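Adenylyltransferase and sulfurtransferase uba4 (Chaetomium thermophilum, PDB 6YUB) probably activates a ubiquitin-like sulfur carrier by adenylylation and then thiolates it, serving wobble-uridine thiolation of tRNA and molybdenum cofactor biosynthesis. Local coordinates at residues I12-R17 with N101-Y106; L88-L93 with P108-L113. All blocks are in the same frame, centred on the assembly; numbering follows the deposited sequence.

Contact 1: residues I12-R17 with N101-Y106; sequences IERYSR and NPLPVY
Tyr15 and Asn101 share the one hydrogen bond that crosses between residues 12-17 and 101-106. Asn101 ND2 donates to Tyr15 OH over 3.0 Å, nearly straight at 165°, and the hydroxyl lies in the plane of the amide. The nitrogen approaches the edge of the phenol ring, and the two side chains meet at about a right angle. A tyrosine suits this place because its long, rigid ring carries a polar atom from the helix to a buried amide. The second hydrogen of ND2 is spent on the backbone O of Ala54.

The amide oxygen works within its own loop: Asn101 OD1 accepts from Leu103 N at 3.2 Å, closing an Asx turn just after helix 89-100. Asparagine fits because one flat group offers both donor and acceptor. An alanine here would probably leave Tyr15 OH, Leu103 N and the backbone O of Ala54 without these partners, and the turn less firmly held.

Flat packing adds to the polar bonds. Arg14 has CG anti to its backbone N, and a bend at chi3 (-87°) sets NE close to Asn101 OD1. Its planar guanidinium can lie over the amide, the planes 13° apart, while its N-H groups bond elsewhere: NH1 to the backbone O of Ile100, NE in a salt bridge with Glu10, and NH2 to a polar side chain on the chain of another protein in the assembly. Pro102 CD lies over the same guanidinium face as OD1, 3.7 Å from Arg14 NH2.

The apolar touch is Leu103 CD1 on Arg14 CD at 4.0 Å.

The whole joins the N-terminal helix 9-19 to the loop leading from helix 89-100 into edge strand 105-109, a helix-to-strand connection of the Rossmann-type ThiF fold.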
loop_
_atom_site.group_PDB
_atom_site.type_symbol
_atom_site.label_atom_id
_atom_site.label_comp_id
_atom_site.label_asym_id
_atom_site.label_seq_id
_atom_site.Cartn_x
_atom_site.Cartn_y
_atom_site.Cartn_z
ATOM N N ILE B 12 20.977 2.648 22.729
ATOM C CA ILE B 12 21.293 1.257 22.408
ATOM C C ILE B 12 20.073 0.368 22.625
ATOM O O ILE B 12 19.710 -0.439 21.765
ATOM C CB ILE B 12 22.497 0.776 23.240
ATOM C CG1 ILE B 12 23.780 1.438 22.730
ATOM C CG2 ILE B 12 22.601 -0.744 23.200
ATOM C CD1 ILE B 12 24.940 1.366 23.704
ATOM N N GLU B 13 19.414 0.515 23.775
ATOM C CA GLU B 13 18.227 -0.286 24.053
ATOM C C GLU B 13 17.074 0.089 23.133
ATOM O O GLU B 13 16.381 -0.787 22.604
ATOM C CB GLU B 13 17.816 -0.120 25.521
ATOM C CG GLU B 13 16.442 -0.685 25.873
ATOM C CD GLU B 13 16.133 -0.573 27.362
ATOM O OE1 GLU B 13 17.074 -0.292 28.133
ATOM O OE2 GLU B 13 14.959 -0.771 27.762
ATOM N N ARG B 14 16.850 1.386 22.932
ATOM C CA ARG B 14 15.703 1.833 22.151
ATOM C C ARG B 14 15.804 1.407 20.690
ATOM O O ARG B 14 14.779 1.089 20.074
ATOM C CB ARG B 14 15.567 3.360 22.266
ATOM C CG ARG B 14 14.365 3.951 21.559
ATOM C CD ARG B 14 14.227 5.452 21.841
ATOM N NE ARG B 14 13.463 5.723 23.052
ATOM C CZ ARG B 14 12.138 5.853 23.089
ATOM N NH1 ARG B 14 11.419 5.744 21.977
ATOM N NH2 ARG B 14 11.532 6.098 24.237
ATOM N N TYR B 15 17.014 1.367 20.132
ATOM C CA TYR B 15 17.213 1.096 18.712
ATOM C C TYR B 15 17.846 -0.267 18.443
ATOM O O TYR B 15 18.267 -0.530 17.310
ATOM C CB TYR B 15 18.086 2.187 18.087
ATOM C CG TYR B 15 17.569 3.594 18.299
ATOM C CD1 TYR B 15 16.250 3.911 18.020
ATOM C CD2 TYR B 15 18.393 4.590 18.790
ATOM C CE1 TYR B 15 15.767 5.190 18.216
ATOM C CE2 TYR B 15 17.920 5.881 18.992
ATOM C CZ TYR B 15 16.605 6.167 18.702
ATOM O OH TYR B 15 16.118 7.436 18.899
ATOM N N SER B 16 17.923 -1.139 19.451
ATOM C CA SER B 16 18.635 -2.401 19.286
ATOM C C SER B 16 18.024 -3.262 18.185
ATOM O O SER B 16 18.749 -3.922 17.431
ATOM C CB SER B 16 18.641 -3.168 20.610
ATOM O OG SER B 16 17.318 -3.319 21.107
ATOM N N ARG B 17 16.694 -3.276 18.080
ATOM C CA ARG B 17 16.042 -4.188 17.149
ATOM C C ARG B 17 16.273 -3.791 15.691
ATOM O O ARG B 17 16.332 -4.666 14.818
ATOM C CB ARG B 17 14.544 -4.258 17.444
ATOM C CG ARG B 17 14.183 -4.868 18.796
ATOM C CD ARG B 17 14.577 -6.342 18.896
ATOM N NE ARG B 17 14.504 -7.046 17.616
ATOM C CZ ARG B 17 13.408 -7.618 17.123
ATOM N NH1 ARG B 17 12.264 -7.576 17.793
ATOM N NH2 ARG B 17 13.458 -8.232 15.951
ATOM N N ASN B 101 8.791 8.885 21.014
ATOM C CA ASN B 101 10.229 8.983 21.215
ATOM C C ASN B 101 10.592 10.413 21.596
ATOM O O ASN B 101 10.533 11.315 20.748
ATOM C CB ASN B 101 10.970 8.564 19.945
ATOM C CG ASN B 101 12.451 8.378 20.170
ATOM O OD1 ASN B 101 12.976 8.703 21.241
ATOM N ND2 ASN B 101 13.141 7.860 19.159
ATOM N N PRO B 102 10.950 10.670 22.857
ATOM C CA PRO B 102 11.307 12.034 23.272
ATOM C C PRO B 102 12.757 12.424 23.032
ATOM O O PRO B 102 13.143 13.534 23.410
ATOM C CB PRO B 102 11.002 12.009 24.782
ATOM C CG PRO B 102 11.314 10.594 25.187
ATOM C CD PRO B 102 10.926 9.728 23.999
ATOM N N LEU B 103 13.565 11.563 22.427
ATOM C CA LEU B 103 14.980 11.863 22.249
ATOM C C LEU B 103 15.239 12.802 21.071
ATOM O O LEU B 103 16.150 13.637 21.147
ATOM C CB LEU B 103 15.775 10.564 22.074
ATOM C CG LEU B 103 15.672 9.570 23.228
ATOM C CD1 LEU B 103 16.657 8.428 23.052
ATOM C CD2 LEU B 103 15.898 10.255 24.571
ATOM N N PRO B 104 14.486 12.714 19.976
ATOM C CA PRO B 104 14.728 13.632 18.856
ATOM C C PRO B 104 14.292 15.052 19.184
ATOM O O PRO B 104 13.458 15.296 20.056
ATOM C CB PRO B 104 13.880 13.050 17.713
ATOM C CG PRO B 104 13.521 11.669 18.137
ATOM C CD PRO B 104 13.470 11.700 19.637
ATOM N N VAL B 105 14.870 15.998 18.450
ATOM C CA VAL B 105 14.478 17.401 18.534
ATOM C C VAL B 105 13.417 17.670 17.476
ATOM O O VAL B 105 13.603 17.342 16.294
ATOM C CB VAL B 105 15.692 18.326 18.344
ATOM C CG1 VAL B 105 15.252 19.785 18.338
ATOM C CG2 VAL B 105 16.725 18.081 19.431
ATOM N N TYR B 106 12.301 18.261 17.895
ATOM C CA TYR B 106 11.192 18.575 17.000
ATOM C C TYR B 106 11.113 20.082 16.812
ATOM O O TYR B 106 11.099 20.828 17.790
ATOM C CB TYR B 106 9.875 18.023 17.551
ATOM C CG TYR B 106 9.906 16.523 17.755
ATOM C CD1 TYR B 106 9.793 15.655 16.676
ATOM C CD2 TYR B 106 10.058 15.974 19.022
ATOM C CE1 TYR B 106 9.827 14.286 16.851
ATOM C CE2 TYR B 106 10.091 14.601 19.207
ATOM C CZ TYR B 106 9.978 13.763 18.113
ATOM O OH TYR B 106 10.011 12.392 18.279
#

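Contact 2: residues L88-L93 with P108-L113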
loop_
_atom_site.group_PDB
_atom_site.type_symbol
_atom_site.label_atom_id
_atom_site.label_comp_id
_atom_site.label_asym_id
_atom_site.label_seq_id
_atom_site.Cartn_x
_atom_site.Cartn_y
_atom_site.Cartn_z
ATOM N N LEU B 88 -3.222 23.646 16.770
ATOM C CA LEU B 88 -2.385 23.569 15.585
ATOM C C LEU B 88 -1.985 22.121 15.318
ATOM O O LEU B 88 -1.617 21.380 16.235
ATOM C CB LEU B 88 -1.139 24.433 15.763
ATOM C CG LEU B 88 -1.342 25.948 15.803
ATOM C CD1 LEU B 88 -0.019 26.657 16.049
ATOM C CD2 LEU B 88 -1.978 26.436 14.517
ATOM N N LYS B 89 -2.070 21.718 14.045
ATOM C CA LYS B 89 -1.675 20.363 13.677
ATOM C C LYS B 89 -0.237 20.077 14.084
ATOM O O LYS B 89 0.058 19.004 14.629
ATOM C CB LYS B 89 -1.854 20.160 12.173
ATOM C CG LYS B 89 -3.309 20.132 11.717
ATOM C CD LYS B 89 -3.465 19.369 10.406
ATOM C CE LYS B 89 -3.283 20.266 9.200
ATOM N NZ LYS B 89 -3.005 19.478 7.961
ATOM N N VAL B 90 0.670 21.029 13.852
ATOM C CA VAL B 90 2.077 20.812 14.160
ATOM C C VAL B 90 2.265 20.504 15.641
ATOM O O VAL B 90 3.061 19.628 16.010
ATOM C CB VAL B 90 2.907 22.033 13.720
ATOM C CG1 VAL B 90 2.462 23.289 14.453
ATOM C CG2 VAL B 90 4.385 21.774 13.948
ATOM N N ASP B 91 1.541 21.216 16.514
ATOM C CA ASP B 91 1.676 20.987 17.948
ATOM C C ASP B 91 1.014 19.678 18.366
ATOM O O ASP B 91 1.544 18.953 19.216
ATOM C CB ASP B 91 1.073 22.159 18.726
ATOM C CG ASP B 91 1.923 23.413 18.649
ATOM O OD1 ASP B 91 3.164 23.304 18.756
ATOM O OD2 ASP B 91 1.354 24.512 18.480
ATOM N N SER B 92 -0.149 19.361 17.790
ATOM C CA SER B 92 -0.821 18.109 18.119
ATOM C C SER B 92 -0.008 16.909 17.650
ATOM O O SER B 92 0.042 15.883 18.337
ATOM C CB SER B 92 -2.215 18.088 17.491
ATOM O OG SER B 92 -2.837 16.833 17.660
ATOM N N LEU B 93 0.628 17.016 16.482
ATOM C CA LEU B 93 1.431 15.919 15.967
ATOM C C LEU B 93 2.683 15.709 16.805
ATOM O O LEU B 93 3.036 14.563 17.122
ATOM C CB LEU B 93 1.807 16.188 14.511
ATOM C CG LEU B 93 2.816 15.232 13.882
ATOM C CD1 LEU B 93 2.378 13.796 14.068
ATOM C CD2 LEU B 93 3.001 15.548 12.391
ATOM N N PRO B 108 8.878 22.938 15.158
ATOM C CA PRO B 108 7.624 23.298 14.489
ATOM C C PRO B 108 7.710 24.625 13.750
ATOM O O PRO B 108 8.323 25.590 14.208
ATOM C CB PRO B 108 6.632 23.383 15.656
ATOM C CG PRO B 108 7.475 23.867 16.800
ATOM C CD PRO B 108 8.853 23.266 16.599
ATOM N N TYR B 109 7.105 24.652 12.567
ATOM C CA TYR B 109 6.879 25.882 11.814
ATOM C C TYR B 109 5.372 26.119 11.840
ATOM O O TYR B 109 4.622 25.487 11.087
ATOM C CB TYR B 109 7.409 25.779 10.386
ATOM C CG TYR B 109 8.915 25.686 10.282
ATOM C CD1 TYR B 109 9.560 24.463 10.413
ATOM C CD2 TYR B 109 9.693 26.816 10.040
ATOM C CE1 TYR B 109 10.934 24.364 10.314
ATOM C CE2 TYR B 109 11.072 26.726 9.939
ATOM C CZ TYR B 109 11.686 25.493 10.075
ATOM O OH TYR B 109 13.054 25.387 9.977
ATOM N N ARG B 110 4.931 27.012 12.713
ATOM C CA ARG B 110 3.498 27.234 12.951
ATOM C C ARG B 110 2.906 28.223 11.957
ATOM O O ARG B 110 2.294 29.209 12.341
ATOM C CB ARG B 110 3.278 27.693 14.378
ATOM C CG ARG B 110 3.811 26.744 15.431
ATOM C CD ARG B 110 3.536 27.237 16.866
ATOM N NE ARG B 110 3.853 26.194 17.847
ATOM C CZ ARG B 110 5.050 26.017 18.399
ATOM N NH1 ARG B 110 6.065 26.815 18.089
ATOM N NH2 ARG B 110 5.233 25.036 19.267
ATOM N N PHE B 111 3.093 27.965 10.661
ATOM C CA PHE B 111 2.560 28.842 9.625
ATOM C C PHE B 111 2.733 28.175 8.265
ATOM O O PHE B 111 3.545 27.260 8.094
ATOM C CB PHE B 111 3.240 30.217 9.641
ATOM C CG PHE B 111 4.738 30.153 9.758
ATOM C CD1 PHE B 111 5.533 30.037 8.629
ATOM C CD2 PHE B 111 5.351 30.215 10.999
ATOM C CE1 PHE B 111 6.909 29.981 8.736
ATOM C CE2 PHE B 111 6.725 30.160 11.112
ATOM C CZ PHE B 111 7.507 30.042 9.979
ATOM N N ASP B 112 1.957 28.658 7.299
ATOM C CA ASP B 112 1.966 28.088 5.961
ATOM C C ASP B 112 3.301 28.325 5.269
ATOM O O ASP B 112 3.908 29.394 5.399
ATOM C CB ASP B 112 0.846 28.703 5.115
ATOM C CG ASP B 112 -0.532 28.395 5.652
ATOM O OD1 ASP B 112 -0.645 27.537 6.554
ATOM O OD2 ASP B 112 -1.504 29.019 5.172
ATOM N N LEU B 113 3.753 27.318 4.527
ATOM C CA LEU B 113 4.854 27.510 3.592
ATOM C C LEU B 113 4.352 28.269 2.370
ATOM O O LEU B 113 3.266 27.994 1.852
ATOM C CB LEU B 113 5.446 26.163 3.180
ATOM C CG LEU B 113 6.677 26.210 2.275
ATOM C CD1 LEU B 113 7.792 25.340 2.837
ATOM C CD2 LEU B 113 6.323 25.771 0.861
#
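Val90 and Pro108 bring the start of helix 89-100 against the end of strand 105-109, the edge strand within this chain of the Rossmann-like sheet of the ThiF family. Val90 holds CG2 anti to its backbone N, and this methyl meets Pro108 CB at 3.2 Å, tighter than ordinary carbon packing. Its other methyl, CG1, touches Arg110 CG at 3.8 Å. A branched valine therefore serves two partners from one short side chain, and its neighbour Lys89, of the predicted ATP site, points elsewhere to a salt bridge with Asp65.

Arg110, at the centre of an inverse gamma turn beyond the strand, has CG anti to its carbonyl carbon (chi1 -57°), which sets it against Val90; from CG to NE the chain runs extended, long enough to cross to the helix. Leu88, at the N-cap position, lays CD1 against the aliphatic part of that chain, 3.7 Å from Arg110 CD. Pro108 CB sits over the centre of one guanidinium face. NE and NH2 of the guanidinium then form a salt bridge with Asp91, whose short carboxylate suits the first turn of a helix.

The grip is side-on. Arg110 NH2 makes the shorter but less straight bond, 2.7 Å and 143°, to the syn lone pair of Asp91 OD1, which is tilted out of the guanidinium plane. Arg110 NE donates at 169° to the syn lone pair of Asp91 OD2, 3.1 Å away and in that plane.

How the contacts relate
Contacts 1 and 2 use opposite ends of one helix-strand unit in the N-terminal ThiF-family adenylyltransferase part of a longer protein that also carries a rhodanese domain. Residues 101-106 hold the loop after helix 89-100 and the beginning of strand 105-109, whereas contact 2 takes the helix start and the strand's end, the contact centres about 23 Å apart. Contact 1 is largely buried, joins helix 9-19 to that loop and also touches the chain of another protein; its hydrogen bond links neutral groups, and its guanidinium only packs across, its salt bridge lying outside. Contact 2, at the surface and touching no other chain of the assembly, pairs opposite charges directly and holds Lys89 of the predicted ATP site.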